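Local atomic coordinates of pancreatic lipase related protein 2 (Equus caballus, PDB entry 1W52), a protein that probably hydrolyses galactolipids and triacylglycerols, releasing fatty acids. Residues 39-44 with 62-67; 71-76 with 99-104; 205-210 with 263-268; 346-351 with 377-382; 404-409 with 442-447. All blocks are in the same frame, centred on the assembly; numbering follows the deposited sequence.

Overall arrangement
The principle that contact chemistry follows place in the fold is traced here. Contacts 1 to 3 belong to the catalytic lipase region, contacts 4 and 5 to the PLAT region, and contacts 1 and 5 have centres about 62 Å apart. Contact 2, buried in the large mixed sheet, is built on regular backbone pairing. Contact 1 shares that sheet, since strands 38-43 and 102-107 are neighbours, but joins it to a loop by packing. Contact 3, buried, ties a loop through a threonine hydroxyl to the helix of the predicted catalytic histidine. Contact 4, partly buried, and contact 5, at the surface, join loops through carbonyl contacts, a proline and a tryptophan, and meet where L379 touches W405.

Contact 1: 39-44 with 62-67; sequences FLLYTN and KSSNFQ
L41 and F66 form the apolar part of this contact, in which methyl CD2 of L41 lies 3.6 Å from CB of F66 and the two side chains cross obliquely. Two residues along the strand, T43 also points at the loop: its OG1 is 3.2 Å from CB of N65, and its CG2 is 4.2 Å from CA of F66. An alanine in place of T43 would probably leave N65 CB and the backbone of F66 without these packing partners, opening a gap between strand and loop. N44 OD1 comes within 3.4 Å of NE2 of Q67, but the N44 amide is fixed by T101 N and E99 O. Further out, Q51 OE1 holds the backbone N of N65. The loop after helix 59-62 thus packs beside strand 38-43, which strands 50-53 and 102-107 flank in the alpha/beta-hydrolase sheet, while F66 reaches helix 116-141 and Y42 packs on helix 87-96.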
# COMPACT_ATOMS: atom_id res chain seq x y z
N PHE A 39 -1.56 17.85 -17.25
CA PHE A 39 -2.48 17.76 -16.11
C PHE A 39 -3.92 17.51 -16.54
O PHE A 39 -4.48 18.29 -17.27
CB PHE A 39 -2.39 19.07 -15.37
CG PHE A 39 -1.02 19.37 -14.87
CD1 PHE A 39 -0.49 18.63 -13.84
CD2 PHE A 39 -0.27 20.40 -15.42
CE1 PHE A 39 0.76 18.90 -13.37
CE2 PHE A 39 1.01 20.71 -14.93
CZ PHE A 39 1.53 19.95 -13.91
N LEU A 40 -4.51 16.40 -16.13
CA LEU A 40 -5.85 16.03 -16.61
C LEU A 40 -6.83 16.06 -15.46
O LEU A 40 -6.64 15.36 -14.46
CB LEU A 40 -5.88 14.65 -17.19
CG LEU A 40 -4.66 14.28 -18.01
CD1 LEU A 40 -4.91 12.97 -18.63
CD2 LEU A 40 -4.36 15.32 -19.08
N LEU A 41 -7.89 16.87 -15.62
CA LEU A 41 -8.72 17.26 -14.48
C LEU A 41 -10.07 16.55 -14.43
O LEU A 41 -10.86 16.62 -15.34
CB LEU A 41 -8.92 18.78 -14.40
CG LEU A 41 -9.59 19.33 -13.13
CD1 LEU A 41 -9.34 18.52 -11.88
CD2 LEU A 41 -9.09 20.70 -12.83
N TYR A 42 -10.27 15.83 -13.34
CA TYR A 42 -11.47 15.12 -13.09
C TYR A 42 -12.05 15.70 -11.80
O TYR A 42 -11.32 16.00 -10.86
CB TYR A 42 -11.16 13.64 -12.90
CG TYR A 42 -10.73 12.87 -14.14
CD1 TYR A 42 -11.68 12.27 -14.96
CD2 TYR A 42 -9.36 12.66 -14.47
CE1 TYR A 42 -11.29 11.51 -16.09
CE2 TYR A 42 -8.97 11.91 -15.61
CZ TYR A 42 -9.94 11.34 -16.41
OH TYR A 42 -9.62 10.59 -17.54
N THR A 43 -13.37 15.90 -11.80
CA THR A 43 -14.15 16.46 -10.68
C THR A 43 -15.51 15.80 -10.73
O THR A 43 -15.89 15.24 -11.75
CB THR A 43 -14.37 17.97 -10.83
OG1 THR A 43 -14.70 18.28 -12.19
CG2 THR A 43 -13.11 18.77 -10.51
N ASN A 44 -16.28 15.91 -9.65
CA ASN A 44 -17.49 15.10 -9.55
C ASN A 44 -18.44 15.53 -10.64
O ASN A 44 -19.29 14.76 -11.07
CB ASN A 44 -18.16 15.22 -8.19
CG ASN A 44 -17.22 15.07 -7.08
OD1 ASN A 44 -16.43 15.96 -6.82
ND2 ASN A 44 -17.28 13.95 -6.39
N LYS A 62 -9.66 28.46 -14.43
CA LYS A 62 -10.81 29.27 -14.04
C LYS A 62 -12.05 28.86 -14.84
O LYS A 62 -13.14 28.79 -14.28
CB LYS A 62 -10.51 30.76 -14.21
CG LYS A 62 -9.44 31.33 -13.21
CD LYS A 62 -9.03 32.84 -13.42
CE LYS A 62 -9.62 33.54 -14.72
NZ LYS A 62 -8.87 33.42 -16.03
N SER A 63 -11.87 28.52 -16.11
CA SER A 63 -12.99 28.10 -16.96
C SER A 63 -13.28 26.63 -16.83
O SER A 63 -14.14 26.10 -17.54
CB SER A 63 -12.74 28.46 -18.42
OG SER A 63 -11.49 27.97 -18.89
N SER A 64 -12.57 25.96 -15.92
CA SER A 64 -12.76 24.52 -15.63
C SER A 64 -13.49 24.22 -14.32
O SER A 64 -13.58 25.08 -13.42
CB SER A 64 -11.41 23.81 -15.57
OG SER A 64 -10.61 24.34 -14.51
N ASN A 65 -13.94 22.98 -14.20
CA ASN A 65 -14.77 22.55 -13.07
C ASN A 65 -14.02 22.49 -11.75
O ASN A 65 -14.61 22.23 -10.70
CB ASN A 65 -15.40 21.20 -13.36
CG ASN A 65 -16.33 21.25 -14.54
OD1 ASN A 65 -16.03 21.85 -15.55
ND2 ASN A 65 -17.48 20.62 -14.41
N PHE A 66 -12.72 22.72 -11.81
CA PHE A 66 -11.94 22.76 -10.59
C PHE A 66 -12.70 23.58 -9.56
O PHE A 66 -13.19 24.64 -9.90
CB PHE A 66 -10.58 23.39 -10.88
CG PHE A 66 -9.74 23.63 -9.65
CD1 PHE A 66 -9.73 24.85 -9.02
CD2 PHE A 66 -8.94 22.64 -9.15
CE1 PHE A 66 -8.95 25.05 -7.92
CE2 PHE A 66 -8.15 22.86 -8.04
CZ PHE A 66 -8.16 24.06 -7.43
N GLN A 67 -12.78 23.09 -8.32
CA GLN A 67 -13.52 23.72 -7.23
C GLN A 67 -12.58 24.11 -6.10
O GLN A 67 -12.13 23.27 -5.33
CB GLN A 67 -14.66 22.82 -6.70
CG GLN A 67 -14.47 21.30 -6.82
CD GLN A 67 -15.77 20.49 -7.17
OE1 GLN A 67 -16.52 20.89 -8.05
NE2 GLN A 67 -15.99 19.35 -6.49

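Contact 2: 71-76 with 99-104; sequences KTHFVI and ETTNCI
T72, H73 and F74 pair in parallel with N102, C103 and I104, joining the two strands of a beta-alpha-beta unit whose helix is 87-96, in the central sheet of the alpha/beta-hydrolase fold. The backbone ladder satisfies donors and acceptors in turn: H73 N donates to N102 O, I104 N to H73 O and V75 N to I104 O, all at 2.6 to 2.7 Å. Beyond the ladder, N102 ND2 donates to T72 OG1 at 3.0 Å, close to the amide plane, and Y143 OH bonds the same hydroxyl. The other end of the amide, N102 OD1, accepts from Q67 N, so both its polar atoms are engaged. A valine in place of T72 would probably leave N102 ND2 and Y143 OH without this shared partner. On the other face of the sheet, C103 is tied by a disulfide to C92 of the helix. H73 is held at both nitrogens, ND1 by H149, while E99 OE2 is bonded to H311. H73 NE2 donates to E99 OE1 at 3.2 Å with an N-H...O angle of 171°, the oxygen lying in the ring plane but met from above its own carboxylate plane.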
# COMPACT_ATOMS: atom_id res chain seq x y z
N LYS A 71 -10.70 19.65 -1.41
CA LYS A 71 -9.36 19.00 -1.55
C LYS A 71 -9.00 18.73 -3.01
O LYS A 71 -9.87 18.62 -3.84
CB LYS A 71 -9.30 17.62 -0.87
CG LYS A 71 -9.15 17.60 0.64
CD LYS A 71 -8.95 16.15 1.19
CE LYS A 71 -7.53 15.64 0.95
NZ LYS A 71 -6.40 16.49 1.52
N THR A 72 -7.71 18.61 -3.32
CA THR A 72 -7.29 18.21 -4.65
C THR A 72 -6.29 17.06 -4.63
O THR A 72 -5.21 17.14 -4.01
CB THR A 72 -6.70 19.38 -5.36
OG1 THR A 72 -7.67 20.44 -5.44
CG2 THR A 72 -6.29 19.02 -6.80
N HIS A 73 -6.65 15.96 -5.29
CA HIS A 73 -5.76 14.81 -5.43
C HIS A 73 -5.03 14.84 -6.77
O HIS A 73 -5.61 15.00 -7.83
CB HIS A 73 -6.55 13.52 -5.27
CG HIS A 73 -7.29 13.46 -3.97
ND1 HIS A 73 -6.65 13.32 -2.77
CD2 HIS A 73 -8.61 13.52 -3.70
CE1 HIS A 73 -7.55 13.31 -1.80
NE2 HIS A 73 -8.75 13.42 -2.33
N PHE A 74 -3.71 14.73 -6.67
CA PHE A 74 -2.83 14.56 -7.81
C PHE A 74 -2.38 13.10 -7.79
O PHE A 74 -2.08 12.54 -6.72
CB PHE A 74 -1.61 15.44 -7.61
CG PHE A 74 -1.82 16.90 -8.01
CD1 PHE A 74 -1.74 17.94 -7.05
CD2 PHE A 74 -2.01 17.24 -9.34
CE1 PHE A 74 -1.84 19.25 -7.43
CE2 PHE A 74 -2.12 18.57 -9.71
CZ PHE A 74 -2.03 19.56 -8.75
N VAL A 75 -2.34 12.50 -8.97
CA VAL A 75 -1.90 11.12 -9.12
C VAL A 75 -0.82 11.04 -10.18
O VAL A 75 -1.10 11.17 -11.34
CB VAL A 75 -3.06 10.29 -9.54
CG1 VAL A 75 -2.62 8.90 -9.85
CG2 VAL A 75 -4.08 10.27 -8.41
N ILE A 76 0.41 10.82 -9.80
CA ILE A 76 1.53 10.78 -10.74
C ILE A 76 2.08 9.34 -10.99
O ILE A 76 2.52 8.66 -10.04
CB ILE A 76 2.66 11.66 -10.16
CG1 ILE A 76 2.09 12.97 -9.60
CG2 ILE A 76 3.73 11.89 -11.22
CD1 ILE A 76 3.08 13.78 -8.77
N GLU A 99 -15.84 10.97 -2.36
CA GLU A 99 -15.70 12.35 -1.85
C GLU A 99 -15.90 13.38 -2.92
O GLU A 99 -15.78 13.08 -4.08
CB GLU A 99 -14.37 12.60 -1.09
CG GLU A 99 -13.04 12.29 -1.77
CD GLU A 99 -11.82 12.35 -0.80
OE1 GLU A 99 -11.32 13.46 -0.46
OE2 GLU A 99 -11.37 11.28 -0.36
N THR A 100 -16.29 14.60 -2.55
CA THR A 100 -16.50 15.58 -3.60
C THR A 100 -15.26 16.45 -3.63
O THR A 100 -14.87 17.05 -2.64
CB THR A 100 -17.87 16.36 -3.56
OG1 THR A 100 -18.07 16.96 -2.29
CG2 THR A 100 -19.10 15.39 -3.72
N THR A 101 -14.61 16.42 -4.79
CA THR A 101 -13.24 16.82 -4.90
C THR A 101 -12.73 16.97 -6.33
O THR A 101 -13.40 16.61 -7.30
CB THR A 101 -12.44 15.77 -4.18
OG1 THR A 101 -13.14 15.42 -2.98
CG2 THR A 101 -11.11 16.31 -3.67
N ASN A 102 -11.52 17.54 -6.41
CA ASN A 102 -10.72 17.68 -7.60
C ASN A 102 -9.66 16.62 -7.64
O ASN A 102 -8.83 16.52 -6.72
CB ASN A 102 -9.97 19.01 -7.55
CG ASN A 102 -10.87 20.17 -7.28
OD1 ASN A 102 -11.88 20.33 -7.98
ND2 ASN A 102 -10.52 20.99 -6.27
N CYS A 103 -9.64 15.83 -8.71
CA CYS A 103 -8.57 14.86 -8.88
C CYS A 103 -7.88 15.04 -10.22
O CYS A 103 -8.50 14.94 -11.24
CB CYS A 103 -9.08 13.44 -8.69
SG CYS A 103 -7.72 12.24 -8.65
N ILE A 104 -6.59 15.33 -10.18
CA ILE A 104 -5.77 15.45 -11.40
C ILE A 104 -4.76 14.29 -11.54
O ILE A 104 -4.06 13.91 -10.58
CB ILE A 104 -4.95 16.77 -11.42
CG1 ILE A 104 -5.82 18.01 -11.11
CG2 ILE A 104 -4.24 16.93 -12.77
CD1 ILE A 104 -5.00 19.16 -10.56

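Contact 3: 205-210 with 263-268; sequences HTDASP and CNHLKS. With DDQ (decylamine-N,N-dimethyl-N-oxide), chain C.
T206 and D207 brace the helix that carries H265, the predicted histidine of the lipase charge relay and a wall of the detergent-binding pocket. The hydroxyl of T206 makes the hydrogen bonds across to the helix. Its OG1, placed between the backbone N and the carbonyl carbon (chi1 55°), donates to N264 O at 2.6 Å and accepts a weak bond from S268 N. N264 O is gripped twice, because K267 N of the helix reaches it from the opposite face of its carbonyl plane. One residue on, H265 O accepts from S268 OG at 2.8 Å and also from H153 NE2. The methyl CG2 of T206 meanwhile packs 3.3 Å from S268 N. D207 lies across H265 at about a right angle, its OD2 3.7 Å from H265 CB. Its OD1 approaches N264 CB at 3.6 Å. The imidazole of H265 is committed elsewhere, ND1 to D178 OD2 and NE2 to S154 OG, and the decyl chain of the bound amine oxide passes obliquely by the ring, its C8 3.5 Å from NE2. T206 N also bonds D178 OD1, so one loop residue touches both the histidine's helix and its acidic partner. The arrangement of H265 between D178 and S154 is that of the Ser-His-Asp triad of alpha/beta hydrolases, as predicted for this lipase.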
# COMPACT_ATOMS: atom_id res chain seq x y z
N HIS A 205 5.02 0.09 0.81
CA HIS A 205 6.20 -0.63 0.32
C HIS A 205 5.79 -2.06 -0.09
O HIS A 205 5.52 -2.89 0.77
CB HIS A 205 7.22 -0.83 1.43
CG HIS A 205 7.80 0.43 2.02
ND1 HIS A 205 9.05 0.90 1.67
CD2 HIS A 205 7.35 1.24 3.01
CE1 HIS A 205 9.32 1.98 2.39
NE2 HIS A 205 8.30 2.21 3.20
N THR A 206 5.75 -2.32 -1.40
CA THR A 206 5.40 -3.65 -1.91
C THR A 206 6.54 -4.42 -2.59
O THR A 206 6.35 -5.59 -2.83
CB THR A 206 4.22 -3.58 -2.91
OG1 THR A 206 4.52 -2.66 -3.98
CG2 THR A 206 2.95 -3.01 -2.22
N ASP A 207 7.68 -3.80 -2.93
CA ASP A 207 8.71 -4.50 -3.72
C ASP A 207 10.10 -4.13 -3.22
O ASP A 207 11.01 -3.90 -3.98
CB ASP A 207 8.55 -4.13 -5.20
CG ASP A 207 9.40 -4.99 -6.16
OD1 ASP A 207 9.70 -6.14 -5.78
OD2 ASP A 207 9.78 -4.58 -7.30
N ALA A 208 10.23 -4.13 -1.90
CA ALA A 208 11.40 -3.66 -1.15
C ALA A 208 12.60 -4.67 -0.97
O ALA A 208 13.55 -4.48 -0.17
CB ALA A 208 10.90 -3.24 0.21
N SER A 209 12.54 -5.78 -1.69
CA SER A 209 13.75 -6.60 -1.94
C SER A 209 14.83 -5.67 -2.52
O SER A 209 14.54 -4.53 -3.01
CB SER A 209 13.42 -7.77 -2.89
OG SER A 209 11.98 -7.96 -2.95
N PRO A 210 16.07 -6.05 -2.35
CA PRO A 210 17.15 -5.21 -2.88
C PRO A 210 17.17 -5.13 -4.37
O PRO A 210 17.18 -6.13 -5.04
CB PRO A 210 18.42 -5.84 -2.33
CG PRO A 210 18.02 -6.95 -1.55
CD PRO A 210 16.57 -7.10 -1.46
N CYS A 263 5.02 -7.17 -11.03
CA CYS A 263 3.78 -7.41 -10.31
C CYS A 263 3.78 -6.86 -8.83
O CYS A 263 2.83 -6.14 -8.43
CB CYS A 263 3.48 -8.88 -10.38
SG CYS A 263 2.24 -9.47 -9.25
N ASN A 264 4.81 -7.20 -8.05
CA ASN A 264 4.94 -6.67 -6.71
C ASN A 264 5.03 -5.16 -6.69
O ASN A 264 4.38 -4.50 -5.88
CB ASN A 264 6.22 -7.15 -6.08
CG ASN A 264 6.30 -8.66 -5.95
OD1 ASN A 264 5.62 -9.28 -5.18
ND2 ASN A 264 7.19 -9.23 -6.72
N HIS A 265 5.86 -4.59 -7.55
CA HIS A 265 6.00 -3.09 -7.64
C HIS A 265 4.63 -2.41 -7.82
O HIS A 265 4.36 -1.32 -7.30
CB HIS A 265 6.91 -2.77 -8.83
CG HIS A 265 7.46 -1.39 -8.87
ND1 HIS A 265 8.04 -0.78 -7.78
CD2 HIS A 265 7.61 -0.53 -9.91
CE1 HIS A 265 8.47 0.42 -8.14
NE2 HIS A 265 8.24 0.59 -9.43
N LEU A 266 3.77 -3.09 -8.56
CA LEU A 266 2.48 -2.59 -8.90
C LEU A 266 1.47 -2.85 -7.81
O LEU A 266 0.45 -2.21 -7.77
CB LEU A 266 2.01 -3.20 -10.21
CG LEU A 266 2.88 -2.90 -11.44
CD1 LEU A 266 2.17 -3.31 -12.66
CD2 LEU A 266 3.32 -1.49 -11.66
N LYS A 267 1.69 -3.79 -6.91
CA LYS A 267 0.64 -4.03 -5.94
C LYS A 267 0.43 -2.77 -5.05
O LYS A 267 -0.62 -2.55 -4.50
CB LYS A 267 0.96 -5.28 -5.11
CG LYS A 267 0.69 -6.68 -5.80
CD LYS A 267 -0.82 -7.05 -5.91
CE LYS A 267 -1.05 -8.61 -6.05
NZ LYS A 267 -1.22 -9.05 -7.43
N SER A 268 1.44 -1.94 -4.93
CA SER A 268 1.34 -0.72 -4.20
C SER A 268 0.16 0.13 -4.66
O SER A 268 -0.61 0.60 -3.83
CB SER A 268 2.65 0.06 -4.37
OG SER A 268 2.84 0.48 -5.71
N1 DDQ C . 2.39 -0.47 -16.85
O1 DDQ C . 1.62 0.30 -16.22
CM1 DDQ C . 1.62 -1.70 -17.24
CM2 DDQ C . 2.91 0.19 -18.08
C1 DDQ C . 3.45 -0.77 -15.84
C2 DDQ C . 4.67 0.16 -15.81
C3 DDQ C . 5.93 -0.68 -16.05
C4 DDQ C . 6.68 -1.04 -14.78
C5 DDQ C . 8.12 -0.56 -14.85
C6 DDQ C . 8.75 -0.95 -13.54
C7 DDQ C . 10.15 -0.41 -13.42
C8 DDQ C . 10.30 0.51 -12.22
C9 DDQ C . 11.66 1.21 -12.29
C10 DDQ C . 12.29 1.48 -10.95

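Contact 4: 346-351 with 377-382; sequences ITLAGS and GSLQPD
L379 begins the contact by meeting L348, whose methyl CD1 lies 3.5 Å from L379 CB and also close to L379 CA and O. A chi1 of -76° sets CG of L348 anti to the carbonyl carbon, and the end of the side chain then comes nearer L379. At Q380 the backbone carries the contact: its O is 3.5 Å from L348 CB and also accepts a hydrogen bond from S383 OG. P381 then sets its ring against two successive carbonyls, with CB 3.4 Å from G350 O and CG 3.5 Å from S351 O. D382 ends the walk. Its CA makes a C-H...O contact of 3.2 Å with L348 O, and its carboxylate lies by that oxygen without a hydrogen bond to it, OD1 being 3.6 Å from A349 CA. OD2 reaches as far as methyl CG2 of T347, while the hydroxyl of that threonine is bonded to S383 O. With a leucine pair at one end and a proline and an aspartate against backbone carbonyls at the other, the meeting joins two connecting loops of the C-terminal PLAT domain, whose family fold is a beta-sandwich.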
# COMPACT_ATOMS: atom_id res chain seq x y z
N ILE A 346 -6.54 -22.32 20.60
CA ILE A 346 -7.08 -23.65 20.86
C ILE A 346 -6.23 -24.31 21.96
O ILE A 346 -5.03 -24.51 21.79
CB ILE A 346 -7.15 -24.49 19.54
CG1 ILE A 346 -8.43 -24.10 18.76
CG2 ILE A 346 -7.16 -25.97 19.84
CD1 ILE A 346 -8.68 -24.74 17.37
N THR A 347 -6.86 -24.55 23.12
CA THR A 347 -6.31 -25.35 24.22
C THR A 347 -6.84 -26.77 24.10
O THR A 347 -8.04 -26.98 23.88
CB THR A 347 -6.73 -24.76 25.59
OG1 THR A 347 -5.89 -23.66 25.95
CG2 THR A 347 -6.48 -25.77 26.73
N LEU A 348 -5.95 -27.74 24.26
CA LEU A 348 -6.31 -29.13 23.96
C LEU A 348 -6.99 -29.82 25.13
O LEU A 348 -7.21 -29.22 26.18
CB LEU A 348 -5.07 -29.92 23.49
CG LEU A 348 -4.66 -29.59 22.05
CD1 LEU A 348 -3.48 -30.44 21.66
CD2 LEU A 348 -5.81 -29.78 21.02
N ALA A 349 -7.37 -31.07 24.91
CA ALA A 349 -8.00 -31.86 25.94
C ALA A 349 -7.67 -33.33 25.71
O ALA A 349 -6.81 -33.65 24.88
CB ALA A 349 -9.50 -31.61 25.92
N GLY A 350 -8.31 -34.20 26.48
CA GLY A 350 -8.26 -35.65 26.27
C GLY A 350 -7.30 -36.40 27.18
O GLY A 350 -6.97 -35.95 28.28
N SER A 351 -6.86 -37.57 26.69
CA SER A 351 -5.97 -38.46 27.44
C SER A 351 -4.68 -38.79 26.67
O SER A 351 -3.57 -38.59 27.18
CB SER A 351 -6.71 -39.76 27.81
OG SER A 351 -6.28 -40.26 29.07
N GLY A 377 1.55 -30.53 15.09
CA GLY A 377 2.53 -31.01 16.06
C GLY A 377 1.91 -31.93 17.10
O GLY A 377 0.81 -32.45 16.89
N SER A 378 2.63 -32.09 18.22
CA SER A 378 2.21 -32.94 19.35
C SER A 378 1.03 -32.36 20.12
O SER A 378 1.03 -31.19 20.51
CB SER A 378 3.37 -33.18 20.34
OG SER A 378 3.42 -32.16 21.33
N LEU A 379 0.04 -33.20 20.37
CA LEU A 379 -1.25 -32.74 20.85
C LEU A 379 -1.55 -33.13 22.32
O LEU A 379 -2.68 -33.54 22.65
CB LEU A 379 -2.35 -33.22 19.88
CG LEU A 379 -2.12 -32.92 18.39
CD1 LEU A 379 -3.38 -33.20 17.55
CD2 LEU A 379 -1.71 -31.50 18.21
N GLN A 380 -0.55 -32.96 23.19
CA GLN A 380 -0.71 -33.25 24.63
C GLN A 380 -1.96 -32.58 25.28
O GLN A 380 -2.31 -31.45 24.91
CB GLN A 380 0.58 -32.89 25.41
CG GLN A 380 1.00 -31.41 25.37
CD GLN A 380 2.02 -31.05 26.45
OE1 GLN A 380 3.04 -31.72 26.61
NE2 GLN A 380 1.74 -29.97 27.19
N PRO A 381 -2.64 -33.28 26.19
CA PRO A 381 -3.84 -32.74 26.85
C PRO A 381 -3.63 -31.46 27.65
O PRO A 381 -2.56 -31.21 28.22
CB PRO A 381 -4.30 -33.88 27.77
CG PRO A 381 -3.73 -35.09 27.18
CD PRO A 381 -2.40 -34.67 26.63
N ASP A 382 -4.71 -30.68 27.69
CA ASP A 382 -4.80 -29.35 28.30
C ASP A 382 -3.48 -28.56 28.35
O ASP A 382 -2.82 -28.45 29.39
CB ASP A 382 -5.51 -29.45 29.65
CG ASP A 382 -7.02 -29.57 29.48
OD1 ASP A 382 -7.52 -30.71 29.36
OD2 ASP A 382 -7.77 -28.57 29.41

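Contact 5: 404-409 with 442-447; sequences VWNKTV and QDNVEQ
W405 and D443 meet at the centre of this contact between two loops of the PLAT domain, a beta-sandwich in its family. Hydrogen bonding is sparse. The indole N-H of W405 donates from NE1 to Q442 O at 2.9 Å, reaching a lone pair in the carbonyl plane, and the oxygen in turn lies close to the ring plane. The N-H...O angle of 130° makes the bond bent. A second, weak bond runs back from N444 N to W405 O, so the tryptophan both gives to and takes from the facing backbone. A C-H...O contact adds to these, V404 CA standing 3.2 Å from V445 O.

Charge and ring come next. CG of D443 stands anti to its backbone N (chi1 -170°), and from there OD2 sits over the centre of one face of the indole, 3.5 Å above its plane, with the carboxylate turned 43° from the ring. K407 lies across the same oxygen through its aliphatic CD, at 3.5 Å. Its NZ does not touch the carboxylate, although the nearby positive charge would probably ease the placing of an acid over a pi face.

Aliphatic and aromatic packing completes the account. F403 meets the W405 ring and L379 packs on it, linking this loop to the neighbouring one. V404 and E446 lie side by side, CG2 of V404 3.8 Å from the methylene CG of E446.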
# COMPACT_ATOMS: atom_id res chain seq x y z
N VAL A 404 -11.92 -29.87 12.81
CA VAL A 404 -11.57 -31.00 11.91
C VAL A 404 -10.14 -31.31 12.28
O VAL A 404 -9.45 -30.50 12.92
CB VAL A 404 -11.61 -30.75 10.36
CG1 VAL A 404 -10.94 -31.90 9.61
CG2 VAL A 404 -13.04 -30.64 9.86
N TRP A 405 -9.60 -32.38 12.14
CA TRP A 405 -8.19 -32.63 12.38
C TRP A 405 -7.80 -34.02 11.85
O TRP A 405 -8.63 -34.96 11.77
CB TRP A 405 -7.81 -32.42 13.85
CG TRP A 405 -8.34 -33.45 14.75
CD1 TRP A 405 -9.65 -33.75 14.98
CD2 TRP A 405 -7.56 -34.34 15.58
NE1 TRP A 405 -9.75 -34.76 15.91
CE2 TRP A 405 -8.48 -35.15 16.29
CE3 TRP A 405 -6.18 -34.53 15.79
CZ2 TRP A 405 -8.07 -36.13 17.20
CZ3 TRP A 405 -5.77 -35.52 16.69
CH2 TRP A 405 -6.71 -36.31 17.38
N ASN A 406 -6.53 -34.13 11.49
CA ASN A 406 -6.03 -35.24 10.73
C ASN A 406 -4.75 -35.75 11.37
O ASN A 406 -4.25 -35.14 12.32
CB ASN A 406 -5.81 -34.77 9.30
CG ASN A 406 -7.12 -34.41 8.60
OD1 ASN A 406 -7.43 -33.24 8.39
ND2 ASN A 406 -7.90 -35.43 8.26
N LYS A 407 -4.25 -36.87 10.85
CA LYS A 407 -3.16 -37.65 11.46
C LYS A 407 -1.75 -37.40 10.84
O LYS A 407 -1.63 -37.07 9.67
CB LYS A 407 -3.52 -39.14 11.35
CG LYS A 407 -4.99 -39.51 11.70
CD LYS A 407 -5.16 -39.78 13.20
CE LYS A 407 -6.21 -40.85 13.50
NZ LYS A 407 -5.62 -42.01 14.25
N THR A 408 -0.70 -37.59 11.63
CA THR A 408 0.68 -37.34 11.18
C THR A 408 1.58 -38.52 11.49
O THR A 408 2.28 -39.01 10.62
CB THR A 408 1.21 -36.06 11.86
OG1 THR A 408 0.92 -34.94 11.03
CG2 THR A 408 2.75 -36.01 11.99
N VAL A 409 1.61 -38.92 12.76
CA VAL A 409 2.07 -40.24 13.20
C VAL A 409 0.79 -41.09 13.26
O VAL A 409 -0.27 -40.62 13.67
CB VAL A 409 2.85 -40.18 14.58
CG1 VAL A 409 1.89 -40.20 15.82
CG2 VAL A 409 3.91 -41.27 14.67
N GLN A 442 -13.47 -38.04 19.07
CA GLN A 442 -12.10 -38.46 18.77
C GLN A 442 -11.49 -37.64 17.65
O GLN A 442 -10.97 -36.55 17.91
CB GLN A 442 -12.08 -39.97 18.44
CG GLN A 442 -12.58 -40.89 19.57
CD GLN A 442 -12.52 -42.36 19.21
OE1 GLN A 442 -12.59 -42.73 18.04
NE2 GLN A 442 -12.38 -43.20 20.23
N ASP A 443 -11.59 -38.16 16.42
CA ASP A 443 -10.87 -37.65 15.25
C ASP A 443 -11.81 -37.25 14.13
O ASP A 443 -12.95 -37.67 14.10
CB ASP A 443 -9.88 -38.69 14.71
CG ASP A 443 -8.96 -38.12 13.66
OD1 ASP A 443 -9.36 -38.08 12.48
OD2 ASP A 443 -7.84 -37.67 13.92
N ASN A 444 -11.30 -36.43 13.20
CA ASN A 444 -12.00 -36.12 11.96
C ASN A 444 -13.49 -35.90 12.19
O ASN A 444 -14.32 -36.74 11.83
CB ASN A 444 -11.77 -37.21 10.91
CG ASN A 444 -11.37 -36.66 9.58
OD1 ASN A 444 -12.21 -36.27 8.78
ND2 ASN A 444 -10.09 -36.61 9.34
N VAL A 445 -13.83 -34.79 12.84
CA VAL A 445 -15.24 -34.43 13.05
C VAL A 445 -15.42 -32.93 12.78
O VAL A 445 -14.45 -32.18 12.68
CB VAL A 445 -15.73 -34.83 14.50
CG1 VAL A 445 -17.26 -34.79 14.61
CG2 VAL A 445 -15.23 -36.21 14.89
N GLU A 446 -16.67 -32.49 12.63
CA GLU A 446 -16.97 -31.06 12.64
C GLU A 446 -17.68 -30.64 13.95
O GLU A 446 -18.69 -29.91 13.95
CB GLU A 446 -17.74 -30.67 11.38
CG GLU A 446 -16.85 -30.77 10.14
CD GLU A 446 -17.64 -30.98 8.87
OE1 GLU A 446 -18.43 -31.95 8.82
OE2 GLU A 446 -17.47 -30.20 7.92
N GLN A 447 -17.10 -31.16 15.06
CA GLN A 447 -17.37 -30.78 16.46
C GLN A 447 -17.58 -29.27 16.59
O GLN A 447 -16.63 -28.54 16.88
CB GLN A 447 -16.18 -31.24 17.34
CG GLN A 447 -15.84 -30.41 18.60
CD GLN A 447 -14.46 -30.72 19.15
OE1 GLN A 447 -13.91 -29.98 19.97
NE2 GLN A 447 -13.91 -31.82 18.71